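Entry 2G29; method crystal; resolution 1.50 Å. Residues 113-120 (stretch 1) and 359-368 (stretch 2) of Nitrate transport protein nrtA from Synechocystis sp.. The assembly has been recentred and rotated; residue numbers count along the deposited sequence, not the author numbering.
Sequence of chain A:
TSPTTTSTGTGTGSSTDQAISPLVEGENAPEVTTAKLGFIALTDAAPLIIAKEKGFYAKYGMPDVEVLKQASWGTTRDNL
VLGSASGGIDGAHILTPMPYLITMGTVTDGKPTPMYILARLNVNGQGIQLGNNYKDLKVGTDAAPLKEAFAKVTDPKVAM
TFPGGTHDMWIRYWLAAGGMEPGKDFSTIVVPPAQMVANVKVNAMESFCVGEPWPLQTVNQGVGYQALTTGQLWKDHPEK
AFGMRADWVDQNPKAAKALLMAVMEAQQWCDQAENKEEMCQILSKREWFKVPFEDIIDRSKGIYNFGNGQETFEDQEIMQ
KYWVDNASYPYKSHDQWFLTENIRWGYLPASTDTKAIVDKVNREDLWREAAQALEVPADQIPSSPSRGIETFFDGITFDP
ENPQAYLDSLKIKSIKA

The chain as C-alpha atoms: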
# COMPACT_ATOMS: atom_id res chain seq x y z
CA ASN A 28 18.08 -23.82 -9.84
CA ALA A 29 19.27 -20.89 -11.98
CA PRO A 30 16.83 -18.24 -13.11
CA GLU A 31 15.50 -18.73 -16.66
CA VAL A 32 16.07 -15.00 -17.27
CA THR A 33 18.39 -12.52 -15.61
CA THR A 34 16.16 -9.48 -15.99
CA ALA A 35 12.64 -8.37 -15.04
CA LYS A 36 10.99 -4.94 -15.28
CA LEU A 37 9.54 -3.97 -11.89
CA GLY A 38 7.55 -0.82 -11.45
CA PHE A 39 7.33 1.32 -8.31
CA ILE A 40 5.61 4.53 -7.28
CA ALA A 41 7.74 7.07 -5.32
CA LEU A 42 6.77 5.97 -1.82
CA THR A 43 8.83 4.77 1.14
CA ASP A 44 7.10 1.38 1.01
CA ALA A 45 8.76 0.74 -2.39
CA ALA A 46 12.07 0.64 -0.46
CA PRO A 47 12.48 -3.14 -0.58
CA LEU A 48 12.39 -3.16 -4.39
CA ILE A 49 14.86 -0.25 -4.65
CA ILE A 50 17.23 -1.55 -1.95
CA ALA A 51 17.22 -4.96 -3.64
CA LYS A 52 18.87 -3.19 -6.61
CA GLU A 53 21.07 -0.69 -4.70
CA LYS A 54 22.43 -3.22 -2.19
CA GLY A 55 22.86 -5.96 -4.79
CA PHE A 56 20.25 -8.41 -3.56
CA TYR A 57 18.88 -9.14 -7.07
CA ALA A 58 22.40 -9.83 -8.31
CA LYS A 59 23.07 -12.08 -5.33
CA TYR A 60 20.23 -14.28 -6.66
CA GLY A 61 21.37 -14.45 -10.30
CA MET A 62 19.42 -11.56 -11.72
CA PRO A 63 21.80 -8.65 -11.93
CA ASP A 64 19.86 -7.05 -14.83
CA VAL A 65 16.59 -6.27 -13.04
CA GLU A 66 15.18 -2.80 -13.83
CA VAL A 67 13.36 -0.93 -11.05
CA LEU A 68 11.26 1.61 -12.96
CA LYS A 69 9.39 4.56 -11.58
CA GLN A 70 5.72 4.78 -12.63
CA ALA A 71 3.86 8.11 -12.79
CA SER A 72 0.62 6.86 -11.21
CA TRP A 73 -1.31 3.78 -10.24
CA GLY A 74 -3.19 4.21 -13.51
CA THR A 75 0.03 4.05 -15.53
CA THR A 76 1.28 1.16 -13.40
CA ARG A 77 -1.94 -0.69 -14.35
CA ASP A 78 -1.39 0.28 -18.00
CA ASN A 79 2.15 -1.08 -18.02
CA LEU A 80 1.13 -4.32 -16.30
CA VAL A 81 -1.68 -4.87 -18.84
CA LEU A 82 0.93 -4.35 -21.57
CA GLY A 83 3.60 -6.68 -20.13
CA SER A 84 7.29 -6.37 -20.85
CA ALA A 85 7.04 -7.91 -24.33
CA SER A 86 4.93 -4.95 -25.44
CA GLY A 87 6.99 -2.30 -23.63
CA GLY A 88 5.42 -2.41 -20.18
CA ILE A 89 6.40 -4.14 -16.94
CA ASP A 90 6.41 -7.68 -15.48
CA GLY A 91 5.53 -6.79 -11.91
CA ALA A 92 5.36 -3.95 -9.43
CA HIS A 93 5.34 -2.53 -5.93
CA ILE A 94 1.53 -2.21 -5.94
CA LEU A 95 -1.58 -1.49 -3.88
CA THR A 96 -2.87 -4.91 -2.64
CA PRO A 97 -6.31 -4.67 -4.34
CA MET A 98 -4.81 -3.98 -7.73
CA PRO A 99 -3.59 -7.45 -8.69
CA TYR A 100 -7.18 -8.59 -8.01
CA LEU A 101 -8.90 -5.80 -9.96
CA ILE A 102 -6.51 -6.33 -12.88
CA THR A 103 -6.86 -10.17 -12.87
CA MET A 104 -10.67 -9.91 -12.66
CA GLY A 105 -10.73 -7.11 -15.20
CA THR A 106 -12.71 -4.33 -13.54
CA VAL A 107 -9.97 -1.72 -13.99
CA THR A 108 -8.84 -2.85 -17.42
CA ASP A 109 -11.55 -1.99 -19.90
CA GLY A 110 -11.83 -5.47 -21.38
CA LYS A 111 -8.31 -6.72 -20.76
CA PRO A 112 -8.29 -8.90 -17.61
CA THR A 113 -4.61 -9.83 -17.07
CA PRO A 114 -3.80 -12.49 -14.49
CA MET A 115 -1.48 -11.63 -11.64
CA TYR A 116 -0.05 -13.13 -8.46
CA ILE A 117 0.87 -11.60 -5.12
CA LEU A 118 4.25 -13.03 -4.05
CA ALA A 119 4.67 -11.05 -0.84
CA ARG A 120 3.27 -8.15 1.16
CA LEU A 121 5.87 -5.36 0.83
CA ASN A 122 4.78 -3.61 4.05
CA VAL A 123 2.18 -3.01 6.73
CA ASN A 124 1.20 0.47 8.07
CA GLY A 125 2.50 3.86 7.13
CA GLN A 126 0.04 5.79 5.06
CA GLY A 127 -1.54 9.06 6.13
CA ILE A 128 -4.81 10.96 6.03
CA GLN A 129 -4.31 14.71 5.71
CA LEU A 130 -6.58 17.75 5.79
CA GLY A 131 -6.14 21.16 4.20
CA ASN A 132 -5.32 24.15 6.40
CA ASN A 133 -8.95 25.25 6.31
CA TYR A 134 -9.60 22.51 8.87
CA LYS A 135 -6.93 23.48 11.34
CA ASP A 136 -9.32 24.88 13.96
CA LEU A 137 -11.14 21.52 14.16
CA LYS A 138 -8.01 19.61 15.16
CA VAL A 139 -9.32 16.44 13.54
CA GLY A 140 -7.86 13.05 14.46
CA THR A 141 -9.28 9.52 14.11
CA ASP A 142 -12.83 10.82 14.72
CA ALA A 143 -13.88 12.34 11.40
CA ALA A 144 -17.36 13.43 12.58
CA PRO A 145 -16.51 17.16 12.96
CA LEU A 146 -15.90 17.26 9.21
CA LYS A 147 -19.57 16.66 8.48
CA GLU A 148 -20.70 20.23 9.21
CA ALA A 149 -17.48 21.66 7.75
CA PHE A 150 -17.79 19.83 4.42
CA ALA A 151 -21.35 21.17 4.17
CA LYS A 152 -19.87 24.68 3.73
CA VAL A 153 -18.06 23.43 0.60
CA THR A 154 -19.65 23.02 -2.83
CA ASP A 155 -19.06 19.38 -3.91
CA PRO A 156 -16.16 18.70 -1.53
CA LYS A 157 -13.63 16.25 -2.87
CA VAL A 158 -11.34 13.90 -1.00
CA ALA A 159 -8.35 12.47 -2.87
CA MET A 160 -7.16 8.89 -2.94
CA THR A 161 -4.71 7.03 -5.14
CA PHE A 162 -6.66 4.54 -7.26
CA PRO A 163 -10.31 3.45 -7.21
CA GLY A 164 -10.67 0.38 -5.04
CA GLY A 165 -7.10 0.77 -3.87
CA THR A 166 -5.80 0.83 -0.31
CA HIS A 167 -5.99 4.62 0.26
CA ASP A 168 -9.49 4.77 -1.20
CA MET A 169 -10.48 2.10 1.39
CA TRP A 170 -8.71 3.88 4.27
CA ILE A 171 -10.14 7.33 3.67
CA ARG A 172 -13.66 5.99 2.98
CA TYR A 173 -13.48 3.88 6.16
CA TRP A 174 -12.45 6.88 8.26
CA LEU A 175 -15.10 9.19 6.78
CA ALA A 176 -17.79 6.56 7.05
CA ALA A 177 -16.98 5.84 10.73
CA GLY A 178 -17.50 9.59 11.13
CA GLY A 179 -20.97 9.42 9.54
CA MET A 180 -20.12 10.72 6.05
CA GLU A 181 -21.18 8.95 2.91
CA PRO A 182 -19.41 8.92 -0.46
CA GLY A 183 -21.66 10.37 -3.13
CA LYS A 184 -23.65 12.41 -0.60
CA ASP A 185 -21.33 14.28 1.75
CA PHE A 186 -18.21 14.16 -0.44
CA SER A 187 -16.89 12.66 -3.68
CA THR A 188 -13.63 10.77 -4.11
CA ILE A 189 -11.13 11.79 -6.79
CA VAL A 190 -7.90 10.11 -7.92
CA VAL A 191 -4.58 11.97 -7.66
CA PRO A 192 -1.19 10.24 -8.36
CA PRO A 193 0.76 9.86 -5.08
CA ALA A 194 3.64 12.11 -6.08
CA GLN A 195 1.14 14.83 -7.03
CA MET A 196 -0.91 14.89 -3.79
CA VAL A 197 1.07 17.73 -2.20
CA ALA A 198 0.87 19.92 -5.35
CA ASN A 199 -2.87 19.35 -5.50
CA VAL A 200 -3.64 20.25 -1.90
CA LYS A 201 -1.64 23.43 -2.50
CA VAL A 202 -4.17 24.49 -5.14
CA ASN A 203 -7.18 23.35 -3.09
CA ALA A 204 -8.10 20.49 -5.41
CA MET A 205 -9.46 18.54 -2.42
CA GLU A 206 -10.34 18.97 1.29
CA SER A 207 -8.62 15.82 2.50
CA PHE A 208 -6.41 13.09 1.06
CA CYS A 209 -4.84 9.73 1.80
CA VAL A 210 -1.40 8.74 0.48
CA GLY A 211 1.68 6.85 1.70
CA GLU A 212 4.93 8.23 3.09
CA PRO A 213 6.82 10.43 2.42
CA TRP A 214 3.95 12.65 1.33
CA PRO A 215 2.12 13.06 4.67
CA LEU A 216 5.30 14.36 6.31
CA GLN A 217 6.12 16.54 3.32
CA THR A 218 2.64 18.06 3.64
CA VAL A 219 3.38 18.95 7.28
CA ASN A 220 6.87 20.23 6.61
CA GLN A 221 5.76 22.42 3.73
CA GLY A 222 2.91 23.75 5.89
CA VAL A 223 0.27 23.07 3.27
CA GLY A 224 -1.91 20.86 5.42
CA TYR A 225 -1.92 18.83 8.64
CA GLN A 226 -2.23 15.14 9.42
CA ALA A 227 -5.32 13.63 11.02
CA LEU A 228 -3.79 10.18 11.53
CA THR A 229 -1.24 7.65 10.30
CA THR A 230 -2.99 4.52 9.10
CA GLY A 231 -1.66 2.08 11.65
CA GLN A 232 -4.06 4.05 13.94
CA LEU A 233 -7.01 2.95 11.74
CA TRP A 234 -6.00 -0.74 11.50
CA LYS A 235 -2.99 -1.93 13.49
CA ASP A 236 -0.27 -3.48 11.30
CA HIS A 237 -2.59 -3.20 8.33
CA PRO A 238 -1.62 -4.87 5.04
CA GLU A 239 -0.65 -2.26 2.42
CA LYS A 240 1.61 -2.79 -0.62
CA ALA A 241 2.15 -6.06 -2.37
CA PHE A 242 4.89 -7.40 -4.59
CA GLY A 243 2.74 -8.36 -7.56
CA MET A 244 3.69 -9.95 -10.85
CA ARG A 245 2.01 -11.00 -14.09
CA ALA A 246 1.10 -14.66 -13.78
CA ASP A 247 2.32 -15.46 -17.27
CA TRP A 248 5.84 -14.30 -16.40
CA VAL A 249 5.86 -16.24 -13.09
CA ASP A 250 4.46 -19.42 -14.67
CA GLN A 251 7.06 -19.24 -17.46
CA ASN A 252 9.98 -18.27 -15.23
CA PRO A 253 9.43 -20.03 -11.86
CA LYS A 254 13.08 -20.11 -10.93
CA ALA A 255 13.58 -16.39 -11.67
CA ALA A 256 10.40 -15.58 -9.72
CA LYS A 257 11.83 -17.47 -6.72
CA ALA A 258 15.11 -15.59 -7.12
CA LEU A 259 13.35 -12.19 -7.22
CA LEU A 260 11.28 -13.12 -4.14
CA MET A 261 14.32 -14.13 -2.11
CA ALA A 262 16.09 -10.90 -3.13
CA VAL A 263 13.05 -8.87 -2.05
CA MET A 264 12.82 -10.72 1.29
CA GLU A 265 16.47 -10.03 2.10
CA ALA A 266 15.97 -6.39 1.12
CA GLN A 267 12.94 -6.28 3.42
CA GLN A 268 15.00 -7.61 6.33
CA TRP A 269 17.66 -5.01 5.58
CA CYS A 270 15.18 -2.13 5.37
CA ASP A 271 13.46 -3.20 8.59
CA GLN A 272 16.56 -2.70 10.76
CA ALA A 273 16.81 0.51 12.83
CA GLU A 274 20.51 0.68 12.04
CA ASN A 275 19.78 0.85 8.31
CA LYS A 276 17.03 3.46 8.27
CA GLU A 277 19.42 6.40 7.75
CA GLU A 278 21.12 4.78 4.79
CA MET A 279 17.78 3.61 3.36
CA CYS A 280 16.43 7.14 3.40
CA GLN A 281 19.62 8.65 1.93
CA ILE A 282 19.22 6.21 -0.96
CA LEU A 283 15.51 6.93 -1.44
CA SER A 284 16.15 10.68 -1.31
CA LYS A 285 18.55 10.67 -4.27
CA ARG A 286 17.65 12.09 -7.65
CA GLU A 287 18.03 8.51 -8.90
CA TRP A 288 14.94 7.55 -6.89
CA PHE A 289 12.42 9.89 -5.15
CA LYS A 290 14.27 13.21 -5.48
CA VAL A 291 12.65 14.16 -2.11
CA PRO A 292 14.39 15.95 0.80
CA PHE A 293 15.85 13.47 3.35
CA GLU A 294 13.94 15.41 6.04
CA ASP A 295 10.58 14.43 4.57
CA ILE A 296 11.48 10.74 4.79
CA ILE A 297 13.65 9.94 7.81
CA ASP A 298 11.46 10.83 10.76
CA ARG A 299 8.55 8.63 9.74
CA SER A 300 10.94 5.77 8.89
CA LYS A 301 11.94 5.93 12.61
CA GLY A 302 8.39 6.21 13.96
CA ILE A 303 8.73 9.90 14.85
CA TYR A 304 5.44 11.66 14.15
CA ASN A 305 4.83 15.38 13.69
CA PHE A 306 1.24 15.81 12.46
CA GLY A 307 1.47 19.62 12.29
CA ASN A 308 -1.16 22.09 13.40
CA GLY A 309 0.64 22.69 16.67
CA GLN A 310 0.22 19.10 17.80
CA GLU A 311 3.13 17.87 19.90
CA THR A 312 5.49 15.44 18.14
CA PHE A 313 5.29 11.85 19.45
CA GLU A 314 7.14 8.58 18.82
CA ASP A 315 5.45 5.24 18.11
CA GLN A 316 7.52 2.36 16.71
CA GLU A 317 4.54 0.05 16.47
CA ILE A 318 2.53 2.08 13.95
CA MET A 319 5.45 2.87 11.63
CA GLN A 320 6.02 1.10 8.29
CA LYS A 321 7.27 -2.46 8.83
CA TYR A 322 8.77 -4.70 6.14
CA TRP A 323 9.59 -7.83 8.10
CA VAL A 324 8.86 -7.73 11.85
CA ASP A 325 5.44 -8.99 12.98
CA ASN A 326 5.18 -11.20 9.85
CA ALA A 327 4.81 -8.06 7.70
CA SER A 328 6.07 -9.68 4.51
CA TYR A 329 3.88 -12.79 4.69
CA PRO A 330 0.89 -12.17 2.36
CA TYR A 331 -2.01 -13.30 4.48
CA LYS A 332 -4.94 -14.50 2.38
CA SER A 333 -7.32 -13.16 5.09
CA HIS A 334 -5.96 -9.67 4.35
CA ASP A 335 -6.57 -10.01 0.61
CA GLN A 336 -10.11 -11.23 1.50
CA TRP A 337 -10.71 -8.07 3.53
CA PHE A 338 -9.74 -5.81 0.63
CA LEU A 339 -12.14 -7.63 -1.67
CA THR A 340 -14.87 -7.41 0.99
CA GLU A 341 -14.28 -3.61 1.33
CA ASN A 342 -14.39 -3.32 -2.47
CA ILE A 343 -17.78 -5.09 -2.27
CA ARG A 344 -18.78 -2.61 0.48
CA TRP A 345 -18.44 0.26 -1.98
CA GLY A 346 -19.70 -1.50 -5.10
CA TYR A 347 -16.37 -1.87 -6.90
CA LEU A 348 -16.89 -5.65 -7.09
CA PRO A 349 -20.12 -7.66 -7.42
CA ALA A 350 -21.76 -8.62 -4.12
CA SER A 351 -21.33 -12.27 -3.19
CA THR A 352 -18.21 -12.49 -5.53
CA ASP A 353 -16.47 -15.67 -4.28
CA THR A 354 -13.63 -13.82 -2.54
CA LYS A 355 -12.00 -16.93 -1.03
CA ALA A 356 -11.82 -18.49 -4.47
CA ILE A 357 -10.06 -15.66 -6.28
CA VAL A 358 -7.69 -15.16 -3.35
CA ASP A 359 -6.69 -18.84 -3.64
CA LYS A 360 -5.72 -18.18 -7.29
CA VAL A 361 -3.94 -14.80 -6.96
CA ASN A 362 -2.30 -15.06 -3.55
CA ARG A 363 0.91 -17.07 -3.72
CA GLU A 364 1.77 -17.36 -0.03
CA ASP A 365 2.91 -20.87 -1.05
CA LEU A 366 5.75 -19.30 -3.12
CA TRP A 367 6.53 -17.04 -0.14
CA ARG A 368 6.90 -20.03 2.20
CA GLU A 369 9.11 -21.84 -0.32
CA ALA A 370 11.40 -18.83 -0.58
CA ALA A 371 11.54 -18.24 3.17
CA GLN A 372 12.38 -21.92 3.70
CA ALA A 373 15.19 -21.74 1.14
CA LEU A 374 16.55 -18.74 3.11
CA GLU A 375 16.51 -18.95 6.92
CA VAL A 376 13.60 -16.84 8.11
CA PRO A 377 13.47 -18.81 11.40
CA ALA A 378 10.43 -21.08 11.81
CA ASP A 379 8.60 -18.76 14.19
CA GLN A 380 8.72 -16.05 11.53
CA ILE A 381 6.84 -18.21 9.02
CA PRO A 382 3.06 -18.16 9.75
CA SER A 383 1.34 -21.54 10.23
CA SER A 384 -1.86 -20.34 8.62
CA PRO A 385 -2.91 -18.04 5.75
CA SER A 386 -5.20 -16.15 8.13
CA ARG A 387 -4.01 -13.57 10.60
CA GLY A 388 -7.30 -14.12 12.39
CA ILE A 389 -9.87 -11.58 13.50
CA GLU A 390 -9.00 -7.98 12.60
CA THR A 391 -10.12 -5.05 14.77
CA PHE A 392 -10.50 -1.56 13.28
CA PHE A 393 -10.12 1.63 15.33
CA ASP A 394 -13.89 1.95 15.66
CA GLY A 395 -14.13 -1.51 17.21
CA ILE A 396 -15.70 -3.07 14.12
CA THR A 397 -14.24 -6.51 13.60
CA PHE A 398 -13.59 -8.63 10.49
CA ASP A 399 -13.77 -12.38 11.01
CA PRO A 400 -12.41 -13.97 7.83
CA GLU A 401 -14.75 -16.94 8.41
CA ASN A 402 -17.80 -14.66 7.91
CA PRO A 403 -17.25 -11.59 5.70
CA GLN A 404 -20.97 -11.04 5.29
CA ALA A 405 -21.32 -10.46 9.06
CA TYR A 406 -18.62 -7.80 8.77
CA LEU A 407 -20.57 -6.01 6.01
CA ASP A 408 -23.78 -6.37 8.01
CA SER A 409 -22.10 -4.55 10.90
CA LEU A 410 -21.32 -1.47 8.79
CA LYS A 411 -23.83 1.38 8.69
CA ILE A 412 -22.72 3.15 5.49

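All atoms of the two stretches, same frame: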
# COMPACT_ATOMS: atom_id res chain seq x y z
N THR A 113 -5.99 -9.35 -16.93
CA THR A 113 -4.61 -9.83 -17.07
C THR A 113 -4.29 -10.52 -15.74
O THR A 113 -4.23 -9.87 -14.69
CB THR A 113 -3.70 -8.59 -17.33
OG1 THR A 113 -4.17 -7.90 -18.52
CG2 THR A 113 -2.24 -9.00 -17.50
N PRO A 114 -4.05 -11.82 -15.77
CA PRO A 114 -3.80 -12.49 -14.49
C PRO A 114 -2.52 -12.14 -13.78
O PRO A 114 -1.46 -11.97 -14.42
CB PRO A 114 -3.97 -13.97 -14.81
CG PRO A 114 -3.56 -14.05 -16.31
CD PRO A 114 -4.06 -12.75 -16.92
N MET A 115 -2.63 -11.98 -12.47
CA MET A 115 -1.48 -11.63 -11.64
C MET A 115 -1.41 -12.48 -10.39
O MET A 115 -2.37 -13.15 -10.02
CB MET A 115 -1.59 -10.14 -11.21
CG MET A 115 -1.39 -9.15 -12.34
SD MET A 115 -1.22 -7.45 -11.77
CE MET A 115 0.44 -7.57 -10.93
N TYR A 116 -0.24 -12.45 -9.75
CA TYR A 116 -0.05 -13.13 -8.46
C TYR A 116 0.51 -12.12 -7.46
O TYR A 116 1.16 -11.16 -7.83
CB TYR A 116 1.02 -14.22 -8.55
CG TYR A 116 0.72 -15.41 -9.38
CD1 TYR A 116 -0.50 -16.07 -9.28
CD2 TYR A 116 1.67 -15.90 -10.26
CE1 TYR A 116 -0.77 -17.20 -10.07
CE2 TYR A 116 1.43 -17.03 -11.02
CZ TYR A 116 0.20 -17.66 -10.92
OH TYR A 116 -0.11 -18.77 -11.69
N ILE A 117 0.24 -12.38 -6.18
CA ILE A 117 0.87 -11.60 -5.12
C ILE A 117 1.88 -12.58 -4.51
O ILE A 117 1.53 -13.67 -4.01
CB ILE A 117 -0.13 -11.10 -4.08
CG1 ILE A 117 -0.94 -9.96 -4.67
CG2 ILE A 117 0.61 -10.68 -2.79
CD1 ILE A 117 -2.05 -9.47 -3.69
N LEU A 118 3.15 -12.19 -4.56
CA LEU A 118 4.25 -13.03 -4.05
C LEU A 118 4.63 -12.70 -2.62
O LEU A 118 5.15 -13.56 -1.91
CB LEU A 118 5.49 -12.88 -4.92
CG LEU A 118 5.25 -13.18 -6.40
CD1 LEU A 118 6.59 -12.99 -7.15
CD2 LEU A 118 4.71 -14.58 -6.60
N ALA A 119 4.36 -11.47 -2.19
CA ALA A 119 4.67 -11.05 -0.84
C ALA A 119 3.91 -9.77 -0.53
O ALA A 119 3.43 -9.08 -1.44
CB ALA A 119 6.17 -10.77 -0.72
N ARG A 120 3.84 -9.44 0.75
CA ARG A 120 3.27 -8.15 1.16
C ARG A 120 4.56 -7.33 1.33
O ARG A 120 5.48 -7.77 2.04
CB ARG A 120 2.53 -8.23 2.51
CG ARG A 120 1.68 -7.01 2.84
CD ARG A 120 0.41 -7.01 1.97
NE ARG A 120 -0.39 -8.18 2.33
CZ ARG A 120 -1.24 -8.83 1.52
NH1 ARG A 120 -1.47 -8.42 0.26
NH2 ARG A 120 -1.82 -9.97 1.93
N ASP A 359 -7.48 -17.62 -3.54
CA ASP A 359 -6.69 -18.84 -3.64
C ASP A 359 -5.95 -18.94 -4.98
O ASP A 359 -4.98 -19.72 -5.09
CB ASP A 359 -7.57 -20.08 -3.41
CG ASP A 359 -7.88 -20.32 -1.95
OD1 ASP A 359 -7.15 -19.81 -1.08
OD2 ASP A 359 -8.85 -21.06 -1.65
N LYS A 360 -6.39 -18.17 -5.99
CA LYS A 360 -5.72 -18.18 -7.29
C LYS A 360 -4.63 -17.11 -7.38
O LYS A 360 -3.53 -17.38 -7.89
CB LYS A 360 -6.73 -17.98 -8.43
CG LYS A 360 -6.07 -17.91 -9.83
CD LYS A 360 -7.11 -17.94 -10.93
CE LYS A 360 -6.54 -17.62 -12.31
NZ LYS A 360 -6.50 -16.13 -12.52
N VAL A 361 -4.90 -15.90 -6.89
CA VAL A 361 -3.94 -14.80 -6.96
C VAL A 361 -2.85 -14.77 -5.89
O VAL A 361 -1.70 -14.46 -6.17
CB VAL A 361 -4.73 -13.47 -6.94
CG1 VAL A 361 -3.80 -12.24 -6.84
CG2 VAL A 361 -5.60 -13.39 -8.20
N ASN A 362 -3.24 -15.09 -4.66
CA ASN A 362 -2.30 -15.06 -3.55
C ASN A 362 -1.36 -16.26 -3.61
O ASN A 362 -1.81 -17.40 -3.65
CB ASN A 362 -3.08 -15.03 -2.22
CG ASN A 362 -2.17 -14.99 -1.02
OD1 ASN A 362 -1.45 -15.96 -0.73
ND2 ASN A 362 -2.19 -13.86 -0.30
N ARG A 363 -0.05 -15.98 -3.66
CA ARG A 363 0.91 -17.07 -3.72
C ARG A 363 1.75 -17.15 -2.46
O ARG A 363 3.01 -17.19 -2.52
CB ARG A 363 1.81 -16.93 -4.96
CG ARG A 363 1.03 -17.02 -6.29
CD ARG A 363 0.17 -18.28 -6.37
NE ARG A 363 0.98 -19.50 -6.27
CZ ARG A 363 1.65 -20.04 -7.28
NH1 ARG A 363 1.63 -19.50 -8.49
NH2 ARG A 363 2.41 -21.12 -7.05
N GLU A 364 1.07 -17.18 -1.32
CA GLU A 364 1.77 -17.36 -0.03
C GLU A 364 2.57 -18.67 -0.07
O GLU A 364 3.51 -18.83 0.73
CB GLU A 364 0.75 -17.34 1.13
CG GLU A 364 -0.31 -18.47 1.09
CD GLU A 364 0.19 -19.76 1.66
OE1 GLU A 364 0.89 -19.74 2.70
OE2 GLU A 364 -0.18 -20.83 1.10
N ASP A 365 2.17 -19.61 -0.92
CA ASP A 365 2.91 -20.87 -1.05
C ASP A 365 4.32 -20.58 -1.60
O ASP A 365 5.29 -21.17 -1.13
CB ASP A 365 2.18 -21.88 -1.96
CG ASP A 365 1.93 -21.35 -3.38
OD1 ASP A 365 1.45 -20.21 -3.54
OD2 ASP A 365 2.20 -22.12 -4.33
N LEU A 366 4.44 -19.69 -2.59
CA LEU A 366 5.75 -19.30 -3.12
C LEU A 366 6.54 -18.55 -2.03
O LEU A 366 7.76 -18.69 -1.93
CB LEU A 366 5.58 -18.42 -4.38
CG LEU A 366 4.94 -19.15 -5.56
CD1 LEU A 366 4.91 -18.27 -6.79
CD2 LEU A 366 5.79 -20.40 -5.86
N TRP A 367 5.84 -17.76 -1.20
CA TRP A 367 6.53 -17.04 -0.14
C TRP A 367 7.13 -18.03 0.84
O TRP A 367 8.31 -17.90 1.21
CB TRP A 367 5.55 -16.06 0.56
CG TRP A 367 6.22 -15.11 1.54
CD1 TRP A 367 6.55 -13.80 1.32
CD2 TRP A 367 6.62 -15.39 2.90
NE1 TRP A 367 7.13 -13.25 2.43
CE2 TRP A 367 7.18 -14.20 3.42
CE3 TRP A 367 6.56 -16.53 3.73
CZ2 TRP A 367 7.68 -14.10 4.74
CZ3 TRP A 367 7.06 -16.44 5.03
CH2 TRP A 367 7.61 -15.23 5.53
N ARG A 368 6.36 -19.03 1.27
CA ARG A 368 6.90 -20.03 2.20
C ARG A 368 8.06 -20.80 1.59
O ARG A 368 9.02 -21.11 2.31
CB ARG A 368 5.80 -21.00 2.66
CG ARG A 368 4.85 -20.39 3.70
CD ARG A 368 3.84 -21.46 4.19
NE ARG A 368 2.79 -21.72 3.22
CZ ARG A 368 2.55 -22.90 2.67
NH1 ARG A 368 3.30 -23.97 2.98
NH2 ARG A 368 1.58 -23.02 1.77
O HOH W 1 -3.81 -15.36 -11.20

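The strand 115-120 meets a break between two helices, and the backbone geometry fixes the register. Ile117 N donates to Val361 O at 2.8 Å (N-H...O 159°), and Arg363 N donates to Ile117 O, also at 2.8 Å (153°). Both polar backbone groups of Ile117 are thus used across Asn362, with which it forms a single beta bridge. Asn362, the first residue after the helix to leave helical phi/psi (-75/123), is the residue that this pair of bonds brackets. Val361 O also lies 3.1 Å from Tyr116 CA, with an angle of 134° at the hydrogen, a CA-H...O contact beside the stronger N-H bond.

Asn362 points its CA-to-CB bond away from the strand, and its t rotamer (chi1 -179°) serves the following helix instead: Glu364 N donates to Asn362 OD1 at 2.9 Å.

Arg363, at the N-cap position, has its CA-to-CB bond toward the strand and bends at each of its first three chi angles. Its chi1, chi2 and chi3 are all m (-63°, -53°, -60°), so the chain folds back rather than extending. This brings the guanidinium over one face of the Tyr116 ring: Arg363 CZ is 4.7 Å from the ring centroid and 13° off the normal, a cation-pi geometry. Arg363 CD lies 4.2 Å from the same centroid but 29° off the normal, an off-centre CH-pi contact. Asp365, with chi1 p (58°), holds the other side of the arrangement through a two-pronged salt bridge, Arg363 NE to Asp365 OD1 and Arg363 NH2 to Asp365 OD2, each 2.9 Å. Neither prong uses NH1, the guanidinium nitrogen that comes to 3.4 Å from Tyr116 CZ. The tyrosine, chi1 m (-67°), has Lys360 O near its ring plane, 3.5 Å from Tyr116 CE1.

Lys360 is extended through chi3 and turns only at chi4 (-85°). Its end approaches the strand, where a water accepts from Lys360 NZ at 3.1 Å and donates to Met115 O at 2.9 Å.

Leu118 starts with its CA-to-CB bond pointing away, yet its m,t rotamer (-56°, 180°) returns the tip to the helix, with Leu118 CD2 3.7 Å from Leu366 CD1. Leu366, also m,t, points toward the strand. Trp367 does likewise, and chi1 t (-171°) presents its ring edge: Trp367 CD1 is 3.7 Å from Ala119 CB and 3.5 Å from Leu118 O. That carbonyl is buried by the contact without a hydrogen-bonding partner, so a ring carbon covers it without satisfying it.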